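Local coordinates for putative short-chain dehydrogenase/reductase (Burkholderia xenovorans, PDB 5JY1), which binds NAD as a member of the short-chain dehydrogenase/reductase family and probably catalyses the NAD(P)-dependent oxidation or reduction of a substrate, at the interface of chains A and B. Residues are numbered along the deposited sequence; one frame, centred on the assembly and turned at random. Chains: chain A/B, Putative short-chain dehydrogenase/reductase.

The interface of chains A and B. Residues chain A 221, 223, 230; chain B 186, 188, 244-246.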
# COMPACT_ATOMS: atom_id res chain seq x y z
N LEU A 221 9.12 -17.92 5.88
CA LEU A 221 10.44 -18.51 6.09
C LEU A 221 10.47 -19.48 7.26
O LEU A 221 11.49 -20.14 7.47
CB LEU A 221 11.49 -17.41 6.26
CG LEU A 221 11.89 -16.78 4.92
CD1 LEU A 221 12.65 -15.48 5.10
CD2 LEU A 221 12.73 -17.78 4.10
N ARG A 223 10.79 -19.48 10.44
CA ARG A 223 11.67 -19.37 11.59
C ARG A 223 11.56 -17.98 12.18
O ARG A 223 11.12 -17.04 11.52
CB ARG A 223 13.12 -19.69 11.22
CG ARG A 223 13.75 -18.62 10.37
CD ARG A 223 15.16 -18.99 9.91
NE ARG A 223 15.61 -17.99 8.95
CZ ARG A 223 16.19 -16.86 9.31
NH1 ARG A 223 16.40 -16.62 10.60
NH2 ARG A 223 16.56 -15.97 8.40
N ASP A 230 19.47 -11.28 11.53
CA ASP A 230 18.34 -11.07 10.62
C ASP A 230 17.93 -9.61 10.47
O ASP A 230 17.58 -9.19 9.36
CB ASP A 230 17.13 -11.90 11.06
CG ASP A 230 17.35 -13.39 10.87
OD1 ASP A 230 17.72 -13.78 9.74
OD2 ASP A 230 17.18 -14.16 11.84
N ASN B 186 13.98 -21.89 1.96
CA ASN B 186 14.94 -20.79 2.06
C ASN B 186 15.21 -20.15 0.70
O ASN B 186 16.33 -19.74 0.39
CB ASN B 186 16.26 -21.25 2.71
CG ASN B 186 17.14 -20.09 3.12
OD1 ASN B 186 16.65 -19.02 3.49
ND2 ASN B 186 18.45 -20.29 3.02
N THR B 188 13.98 -16.84 -1.13
CA THR B 188 13.25 -15.58 -1.01
C THR B 188 12.98 -14.99 -2.39
O THR B 188 13.70 -15.26 -3.35
CB THR B 188 14.00 -14.55 -0.17
OG1 THR B 188 15.23 -14.19 -0.82
CG2 THR B 188 14.30 -15.10 1.25
N ARG B 244 18.32 -12.13 4.23
CA ARG B 244 17.90 -13.50 4.54
C ARG B 244 16.56 -13.57 5.27
O ARG B 244 15.94 -14.65 5.28
CB ARG B 244 18.99 -14.19 5.38
CG ARG B 244 19.11 -13.60 6.78
CD ARG B 244 20.45 -13.89 7.42
NE ARG B 244 20.77 -15.31 7.49
CZ ARG B 244 20.49 -16.10 8.53
NH1 ARG B 244 19.85 -15.61 9.58
NH2 ARG B 244 20.85 -17.38 8.51
N PHE B 245 16.09 -12.47 5.86
CA PHE B 245 14.81 -12.46 6.57
C PHE B 245 13.78 -11.57 5.89
O PHE B 245 12.78 -11.18 6.52
CB PHE B 245 15.05 -12.04 8.03
CG PHE B 245 14.04 -12.59 9.01
CD1 PHE B 245 13.73 -13.96 9.03
CD2 PHE B 245 13.44 -11.76 9.95
CE1 PHE B 245 12.82 -14.46 9.95
CE2 PHE B 245 12.54 -12.25 10.87
CZ PHE B 245 12.22 -13.60 10.88
N VAL B 246 13.98 -11.25 4.61
CA VAL B 246 13.11 -10.36 3.84
C VAL B 246 12.58 -11.14 2.64
O VAL B 246 13.37 -11.63 1.82
CB VAL B 246 13.87 -9.11 3.36
CG1 VAL B 246 12.93 -8.16 2.59
CG2 VAL B 246 14.56 -8.36 4.53
O HOH W 1 17.45 -9.92 6.56
O HOH W 2 16.56 -17.13 5.35
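With chi1 near 70° on both A:Arg223 and B:Arg244, each arginine sets its CG between backbone N and carbonyl carbon, and the two side chains meet nearly at right angles around the carboxylate of A:Asp230. From there they diverge: A:Arg223 runs extended from CG to NE, whereas B:Arg244 bends at chi3 (-56°) and folds its guanidinium back towards the acid. The patch belongs to a two-fold interface between two Rossmann-fold subunits of the short-chain dehydrogenase/reductase family, within a deposited tetramer of the kind common among these enzymes.

It illustrates how one carboxylate can be shared by arginines of both subunits. Within chain A, A:Arg223 pairs with A:Asp230 through its two terminal nitrogens, NH1 binding OD2 at 2.9 Å and NH2 binding OD1, both acceptors close to the guanidinium plane. B:Arg244 completes the salt-bridge network from the other subunit, its NH1 lying 2.8 Å from A:Asp230 OD1 in a bent bond (131° at H), with OD1 tilted out of the B:Arg244 guanidinium plane. The two donors reach OD1 from opposite faces of the carboxylate plane, which lets both bind one oxygen; the paired positive charge probably favours the ionised acid.

The ring of B:Phe245 packs against both members of the chain A pair. Its CD1 lies over one face of the A:Arg223 guanidinium, near the rim, 3.8 Å from CZ, with the planes inclined to each other. The same ring stacks against the carboxylate of A:Asp230, while CB of the acid packs 3.7 Å from CB of B:Phe245. At the ring edge, CE1 approaches the backbone O of A:Arg223 in plane.

Water extends the junction. Water 2 links A:Arg223 NH2 to the carbonyl O of B:Arg244 and to the side-chain amide OD1 of B:Asn186; the direct bond from NH2 to that carbonyl is weak. Water 1 joins the backbone N of B:Phe245 to the backbone O of A:Asp230. Alongside, A:Leu221 brings CD1 to 3.4 Å from the carbonyl O of B:Arg244 and also packs it against CA of B:Phe245.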